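Local atomic coordinates of OsmC family protein (Rhodothermus marinus, PDB entry 5CML), a protein that is a serine carboxyl esterase fused to an OsmC domain, this chain being the esterase part, an alpha/beta-hydrolase that probably cleaves carboxylic esters. Residues P191-I202 / P218-H229. Residues are numbered along the deposited sequence; the frame is centred on the assembly and turned at random.
Sequences PLLLFHSPTDQI and PKSFVSLDQADH
H229 and D200 meet in converging loops after two parallel strands. H229 CB lies 3.3 Å from D200 OD1. CG, anti to the backbone N (chi1 -173°), carries the ring toward the 191-202 loop, 3.7 Å from I202 CB, and chi2 near 65° sets its ND1 edge to the carboxylate. ND1 gives its proton to the syn lone pair of D200 OD2 at 2.8 Å, almost in the ring plane; CE1 is 3.8 Å from that oxygen. CD2 lies 3.8 Å from I202 CG2, and branched I202 fits here with CB over one ring face (CH-pi). At the tip, NE2 hydrogen-bonds S109 OG, consistent with a Ser-His-Asp triad. D200 suits its place because OD1 also accepts from I202 N (an Asx turn); an alanine here would probably leave ND1 and the I202 N-H without their acceptors and the ring freer to turn. Small S197 lets OG donate a hydrogen bond to A227 O at 2.6 Å, tying the loops. The preceding strands pair in parallel, V222 beside the F195 ring: 219-223 edges the main sheet, 127-131 flanks 192-196, helix 206-214, the beta-alpha-beta crossover, lies on the L194 and F221 face, and helix 234-252 on the L193 face.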
ATOM      1  N   PRO A 191      -1.868  -3.369  15.127  1.00 21.41           N
ATOM      2  CA  PRO A 191      -3.253  -3.253  14.660  1.00 20.50           C
ATOM      3  C   PRO A 191      -3.362  -3.212  13.132  1.00 19.54           C
ATOM      4  O   PRO A 191      -2.563  -2.568  12.434  1.00 19.70           O
ATOM      5  CB  PRO A 191      -3.719  -1.928  15.271  1.00 21.79           C
ATOM      6  CG  PRO A 191      -2.853  -1.705  16.438  1.00 24.44           C
ATOM      7  CD  PRO A 191      -1.521  -2.339  16.117  1.00 23.17           C
ATOM      8  N   LEU A 192      -4.386  -3.899  12.637  1.00 19.30           N
ATOM      9  CA  LEU A 192      -4.647  -4.070  11.214  1.00 18.62           C
ATOM     10  C   LEU A 192      -6.049  -3.600  10.850  1.00 18.93           C
ATOM     11  O   LEU A 192      -7.015  -3.928  11.543  1.00 19.90           O
ATOM     12  CB  LEU A 192      -4.507  -5.547  10.844  1.00 19.83           C
ATOM     13  CG  LEU A 192      -4.902  -5.953   9.421  1.00 21.85           C
ATOM     14  CD1 LEU A 192      -3.981  -5.330   8.398  1.00 21.88           C
ATOM     15  CD2 LEU A 192      -4.933  -7.474   9.265  1.00 24.44           C
ATOM     16  N   LEU A 193      -6.150  -2.877   9.744  1.00 17.47           N
ATOM     17  CA  LEU A 193      -7.443  -2.493   9.168  1.00 16.96           C
ATOM     18  C   LEU A 193      -7.480  -2.889   7.696  1.00 17.57           C
ATOM     19  O   LEU A 193      -6.665  -2.432   6.891  1.00 19.16           O
ATOM     20  CB  LEU A 193      -7.690  -0.978   9.344  1.00 18.20           C
ATOM     21  CG  LEU A 193      -8.912  -0.417   8.610  1.00 17.88           C
ATOM     22  CD1 LEU A 193     -10.221  -1.111   9.073  1.00 19.86           C
ATOM     23  CD2 LEU A 193      -9.011   1.100   8.810  1.00 19.07           C
ATOM     24  N   LEU A 194      -8.400  -3.784   7.359  1.00 17.66           N
ATOM     25  CA  LEU A 194      -8.594  -4.238   5.996  1.00 18.29           C
ATOM     26  C   LEU A 194      -9.804  -3.575   5.366  1.00 17.78           C
ATOM     27  O   LEU A 194     -10.896  -3.679   5.910  1.00 20.09           O
ATOM     28  CB  LEU A 194      -8.832  -5.750   5.970  1.00 18.04           C
ATOM     29  CG  LEU A 194      -7.727  -6.625   6.563  1.00 20.28           C
ATOM     30  CD1 LEU A 194      -8.287  -8.004   6.895  1.00 23.16           C
ATOM     31  CD2 LEU A 194      -6.581  -6.726   5.577  1.00 23.21           C
ATOM     32  N   PHE A 195      -9.617  -2.944   4.214  1.00 17.18           N
ATOM     33  CA  PHE A 195     -10.723  -2.472   3.383  1.00 17.48           C
ATOM     34  C   PHE A 195     -10.856  -3.377   2.188  1.00 15.84           C
ATOM     35  O   PHE A 195      -9.843  -3.723   1.580  1.00 18.84           O
ATOM     36  CB  PHE A 195     -10.487  -1.064   2.846  1.00 17.47           C
ATOM     37  CG  PHE A 195     -10.446   0.027   3.880  1.00 17.73           C
ATOM     38  CD1 PHE A 195     -11.593   0.714   4.230  1.00 17.99           C
ATOM     39  CD2 PHE A 195      -9.239   0.430   4.438  1.00 18.80           C
ATOM     40  CE1 PHE A 195     -11.534   1.770   5.150  1.00 18.99           C
ATOM     41  CE2 PHE A 195      -9.184   1.464   5.345  1.00 18.23           C
ATOM     42  CZ  PHE A 195     -10.339   2.134   5.700  1.00 19.14           C
ATOM     43  N   HIS A 196     -12.081  -3.741   1.799  1.00 18.05           N
ATOM     44  CA  HIS A 196     -12.259  -4.522   0.591  1.00 16.80           C
ATOM     45  C   HIS A 196     -13.681  -4.397   0.099  1.00 18.19           C
ATOM     46  O   HIS A 196     -14.610  -4.386   0.898  1.00 18.98           O
ATOM     47  CB  HIS A 196     -11.946  -5.992   0.855  1.00 19.04           C
ATOM     48  CG  HIS A 196     -11.328  -6.714  -0.303  1.00 18.98           C
ATOM     49  ND1 HIS A 196     -10.058  -7.241  -0.241  1.00 18.49           N
ATOM     50  CD2 HIS A 196     -11.809  -7.031  -1.532  1.00 20.26           C
ATOM     51  CE1 HIS A 196      -9.773  -7.846  -1.382  1.00 20.60           C
ATOM     52  NE2 HIS A 196     -10.818  -7.736  -2.182  1.00 20.10           N
ATOM     53  N   SER A 197     -13.844  -4.349  -1.219  1.00 19.46           N
ATOM     54  CA  SER A 197     -15.171  -4.353  -1.814  1.00 19.33           C
ATOM     55  C   SER A 197     -15.673  -5.759  -2.081  1.00 21.08           C
ATOM     56  O   SER A 197     -14.969  -6.568  -2.692  1.00 21.73           O
ATOM     57  CB  SER A 197     -15.173  -3.606  -3.121  1.00 21.55           C
ATOM     58  OG  SER A 197     -16.419  -3.768  -3.738  1.00 23.50           O
ATOM     59  N   PRO A 198     -16.909  -6.039  -1.658  1.00 21.98           N
ATOM     60  CA  PRO A 198     -17.463  -7.363  -1.971  1.00 23.31           C
ATOM     61  C   PRO A 198     -17.607  -7.550  -3.472  1.00 26.89           C
ATOM     62  O   PRO A 198     -17.628  -8.680  -3.919  1.00 30.79           O
ATOM     63  CB  PRO A 198     -18.822  -7.373  -1.255  1.00 25.18           C
ATOM     64  CG  PRO A 198     -19.080  -6.010  -0.826  1.00 25.08           C
ATOM     65  CD  PRO A 198     -17.793  -5.261  -0.773  1.00 23.04           C
ATOM     66  N   THR A 199     -17.680  -6.457  -4.227  1.00 26.06           N
ATOM     67  CA  THR A 199     -17.869  -6.537  -5.676  1.00 29.35           C
ATOM     68  C   THR A 199     -16.548  -6.382  -6.450  1.00 26.98           C
ATOM     69  O   THR A 199     -16.554  -6.199  -7.665  1.00 29.41           O
ATOM     70  CB  THR A 199     -18.894  -5.474  -6.171  1.00 32.62           C
ATOM     71  OG1 THR A 199     -18.441  -4.160  -5.850  1.00 36.23           O
ATOM     72  CG2 THR A 199     -20.234  -5.689  -5.510  1.00 36.27           C
ATOM     73  N   ASP A 200     -15.418  -6.492  -5.752  1.00 24.00           N
ATOM     74  CA  ASP A 200     -14.105  -6.445  -6.388  1.00 24.08           C
ATOM     75  C   ASP A 200     -13.964  -7.590  -7.388  1.00 24.93           C
ATOM     76  O   ASP A 200     -14.115  -8.758  -7.031  1.00 27.17           O
ATOM     77  CB  ASP A 200     -13.005  -6.498  -5.308  1.00 22.89           C
ATOM     78  CG  ASP A 200     -11.603  -6.112  -5.825  1.00 21.72           C
ATOM     79  OD1 ASP A 200     -11.233  -6.443  -6.974  1.00 22.49           O
ATOM     80  OD2 ASP A 200     -10.855  -5.477  -5.041  1.00 21.78           O
ATOM     81  N   GLN A 201     -13.683  -7.239  -8.642  1.00 25.35           N
ATOM     82  CA  GLN A 201     -13.575  -8.215  -9.734  1.00 28.70           C
ATOM     83  C   GLN A 201     -12.149  -8.693  -9.991  1.00 28.05           C
ATOM     84  O   GLN A 201     -11.928  -9.618 -10.795  1.00 30.52           O
ATOM     85  CB  GLN A 201     -14.127  -7.613 -11.024  1.00 31.18           C
ATOM     86  CG  GLN A 201     -15.621  -7.361 -10.998  1.00 33.63           C
ATOM     87  CD  GLN A 201     -16.079  -6.549 -12.193  1.00 40.25           C
ATOM     88  OE1 GLN A 201     -16.491  -5.396 -12.058  1.00 44.18           O
ATOM     89  NE2 GLN A 201     -15.998  -7.141 -13.371  1.00 42.39           N
ATOM     90  N   ILE A 202     -11.191  -8.057  -9.323  1.00 25.32           N
ATOM     91  CA  ILE A 202      -9.772  -8.262  -9.596  1.00 25.26           C
ATOM     92  C   ILE A 202      -9.162  -9.108  -8.497  1.00 23.78           C
ATOM     93  O   ILE A 202      -8.467 -10.079  -8.757  1.00 24.69           O
ATOM     94  CB  ILE A 202      -9.034  -6.907  -9.687  1.00 26.18           C
ATOM     95  CG1 ILE A 202      -9.691  -6.022 -10.751  1.00 25.28           C
ATOM     96  CG2 ILE A 202      -7.550  -7.093  -9.990  1.00 26.99           C
ATOM     97  CD1 ILE A 202      -9.647  -6.566 -12.176  1.00 27.23           C
ATOM     98  N   PRO A 218      -5.400  -6.501  17.597  1.00 25.05           N
ATOM     99  CA  PRO A 218      -6.597  -5.897  16.991  1.00 23.46           C
ATOM    100  C   PRO A 218      -6.627  -6.042  15.480  1.00 23.18           C
ATOM    101  O   PRO A 218      -5.645  -5.748  14.782  1.00 24.05           O
ATOM    102  CB  PRO A 218      -6.501  -4.419  17.372  1.00 25.23           C
ATOM    103  CG  PRO A 218      -5.324  -4.307  18.265  1.00 26.62           C
ATOM    104  CD  PRO A 218      -4.487  -5.474  18.122  1.00 26.66           C
ATOM    105  N   LYS A 219      -7.753  -6.517  14.984  1.00 21.61           N
ATOM    106  CA  LYS A 219      -7.975  -6.612  13.553  1.00 21.60           C
ATOM    107  C   LYS A 219      -9.382  -6.165  13.226  1.00 20.84           C
ATOM    108  O   LYS A 219     -10.313  -6.472  13.973  1.00 20.91           O
ATOM    109  CB  LYS A 219      -7.726  -8.036  13.061  1.00 20.41           C
ATOM    110  CG  LYS A 219      -8.460  -9.110  13.865  1.00 21.56           C
ATOM    111  CD  LYS A 219      -8.197 -10.505  13.284  1.00 22.28           C
ATOM    112  CE  LYS A 219      -8.842 -11.607  14.112  1.00 23.50           C
ATOM    113  NZ  LYS A 219      -8.560 -12.999  13.607  1.00 25.32           N
ATOM    114  N   SER A 220      -9.496  -5.420  12.122  1.00 19.30           N
ATOM    115  CA  SER A 220     -10.725  -4.772  11.694  1.00 18.45           C
ATOM    116  C   SER A 220     -10.924  -4.915  10.189  1.00 17.11           C
ATOM    117  O   SER A 220      -9.962  -5.107   9.427  1.00 18.31           O
ATOM    118  CB  SER A 220     -10.710  -3.289  12.065  1.00 17.95           C
ATOM    119  OG  SER A 220     -10.504  -3.113  13.462  1.00 19.85           O
ATOM    120  N   PHE A 221     -12.185  -4.815   9.779  1.00 17.85           N
ATOM    121  CA  PHE A 221     -12.567  -4.928   8.383  1.00 16.30           C
ATOM    122  C   PHE A 221     -13.663  -3.921   8.054  1.00 16.66           C
ATOM    123  O   PHE A 221     -14.652  -3.861   8.758  1.00 16.93           O
ATOM    124  CB  PHE A 221     -13.093  -6.339   8.038  1.00 17.67           C
ATOM    125  CG  PHE A 221     -13.695  -6.397   6.678  1.00 18.18           C
ATOM    126  CD1 PHE A 221     -12.882  -6.486   5.565  1.00 19.47           C
ATOM    127  CD2 PHE A 221     -15.063  -6.265   6.492  1.00 19.83           C
ATOM    128  CE1 PHE A 221     -13.419  -6.471   4.296  1.00 20.02           C
ATOM    129  CE2 PHE A 221     -15.606  -6.241   5.228  1.00 19.79           C
ATOM    130  CZ  PHE A 221     -14.800  -6.340   4.127  1.00 19.58           C
ATOM    131  N   VAL A 222     -13.479  -3.160   6.981  1.00 17.46           N
ATOM    132  CA  VAL A 222     -14.500  -2.236   6.497  1.00 18.05           C
ATOM    133  C   VAL A 222     -14.864  -2.573   5.056  1.00 18.81           C
ATOM    134  O   VAL A 222     -14.004  -2.655   4.164  1.00 19.03           O
ATOM    135  CB  VAL A 222     -14.017  -0.766   6.625  1.00 18.95           C
ATOM    136  CG1 VAL A 222     -14.961   0.230   5.880  1.00 19.63           C
ATOM    137  CG2 VAL A 222     -13.911  -0.431   8.084  1.00 19.57           C
ATOM    138  N   SER A 223     -16.155  -2.792   4.850  1.00 19.84           N
ATOM    139  CA  SER A 223     -16.688  -3.091   3.540  1.00 18.83           C
ATOM    140  C   SER A 223     -16.778  -1.863   2.635  1.00 20.06           C
ATOM    141  O   SER A 223     -17.269  -0.795   3.056  1.00 21.35           O
ATOM    142  CB  SER A 223     -18.078  -3.721   3.689  1.00 19.40           C
ATOM    143  OG  SER A 223     -18.660  -3.946   2.431  1.00 21.65           O
ATOM    144  N   LEU A 224     -16.336  -2.012   1.388  1.00 20.72           N
ATOM    145  CA  LEU A 224     -16.452  -0.927   0.393  1.00 23.21           C
ATOM    146  C   LEU A 224     -17.682  -1.072  -0.532  1.00 27.93           C
ATOM    147  O   LEU A 224     -17.752  -0.440  -1.582  1.00 29.77           O
ATOM    148  CB  LEU A 224     -15.176  -0.845  -0.454  1.00 21.00           C
ATOM    149  CG  LEU A 224     -13.897  -0.578   0.334  1.00 23.38           C
ATOM    150  CD1 LEU A 224     -12.665  -0.433  -0.574  1.00 24.42           C
ATOM    151  CD2 LEU A 224     -14.083   0.670   1.181  1.00 24.58           C
ATOM    152  N   ASP A 225     -18.648  -1.880  -0.111  1.00 27.60           N
ATOM    153  CA  ASP A 225     -19.964  -2.006  -0.777  1.00 29.62           C
ATOM    154  C   ASP A 225     -19.860  -2.266  -2.295  1.00 32.41           C
ATOM    155  O   ASP A 225     -19.573  -3.401  -2.700  1.00 37.73           O
ATOM    156  CB  ASP A 225     -20.793  -0.753  -0.474  1.00 30.57           C
ATOM    157  CG  ASP A 225     -22.240  -0.894  -0.872  1.00 34.59           C
ATOM    158  OD1 ASP A 225     -22.676  -2.027  -1.219  1.00 34.92           O
ATOM    159  OD2 ASP A 225     -22.950   0.138  -0.802  1.00 38.12           O
ATOM    160  N   GLN A 226     -20.068  -1.250  -3.128  1.00 31.07           N
ATOM    161  CA  GLN A 226     -20.099  -1.429  -4.591  1.00 30.01           C
ATOM    162  C   GLN A 226     -18.856  -0.877  -5.303  1.00 27.59           C
ATOM    163  O   GLN A 226     -18.843  -0.709  -6.517  1.00 27.64           O
ATOM    164  CB  GLN A 226     -21.340  -0.749  -5.186  1.00 33.84           C
ATOM    165  CG  GLN A 226     -22.682  -1.268  -4.688  1.00 37.74           C
ATOM    166  CD  GLN A 226     -22.946  -2.710  -5.079  1.00 41.01           C
ATOM    167  OE1 GLN A 226     -23.251  -3.546  -4.232  1.00 44.30           O
ATOM    168  NE2 GLN A 226     -22.845  -3.005  -6.369  1.00 41.32           N
ATOM    169  N   ALA A 227     -17.821  -0.566  -4.547  1.00 24.55           N
ATOM    170  CA  ALA A 227     -16.608  -0.012  -5.128  1.00 24.25           C
ATOM    171  C   ALA A 227     -15.897  -1.027  -6.023  1.00 23.68           C
ATOM    172  O   ALA A 227     -16.035  -2.254  -5.853  1.00 24.90           O
ATOM    173  CB  ALA A 227     -15.675   0.452  -4.035  1.00 25.71           C
ATOM    174  N   ASP A 228     -15.143  -0.514  -6.991  1.00 21.93           N
ATOM    175  CA  ASP A 228     -14.283  -1.382  -7.767  1.00 22.33           C
ATOM    176  C   ASP A 228     -12.865  -1.365  -7.200  1.00 22.77           C
ATOM    177  O   ASP A 228     -12.562  -0.645  -6.252  1.00 23.61           O
ATOM    178  CB  ASP A 228     -14.310  -1.006  -9.251  1.00 25.60           C
ATOM    179  CG  ASP A 228     -13.880   0.417  -9.532  1.00 32.00           C
ATOM    180  OD1 ASP A 228     -13.400   1.109  -8.632  1.00 33.23           O
ATOM    181  OD2 ASP A 228     -14.047   0.847 -10.695  1.00 36.80           O
ATOM    182  N   HIS A 229     -12.041  -2.251  -7.725  1.00 23.13           N
ATOM    183  CA  HIS A 229     -10.695  -2.468  -7.204  1.00 21.30           C
ATOM    184  C   HIS A 229      -9.853  -1.193  -7.166  1.00 21.03           C
ATOM    185  O   HIS A 229      -9.065  -0.978  -6.239  1.00 21.68           O
ATOM    186  CB  HIS A 229     -10.016  -3.537  -8.057  1.00 22.31           C
ATOM    187  CG  HIS A 229      -8.685  -3.976  -7.534  1.00 21.30           C
ATOM    188  ND1 HIS A 229      -8.540  -4.639  -6.338  1.00 20.56           N
ATOM    189  CD2 HIS A 229      -7.434  -3.820  -8.036  1.00 22.40           C
ATOM    190  CE1 HIS A 229      -7.256  -4.877  -6.124  1.00 21.64           C
ATOM    191  NE2 HIS A 229      -6.563  -4.402  -7.145  1.00 22.33           N
TER
HETATM  192  O   HOH W   1      -8.008  -3.442  14.215  1.00 22.16           O
HETATM  193  O   HOH W   2     -18.057  -2.529  -8.216  1.00 48.39           O
HETATM  194  O   HOH W   3     -13.346  -4.327  -9.565  1.00 25.56           O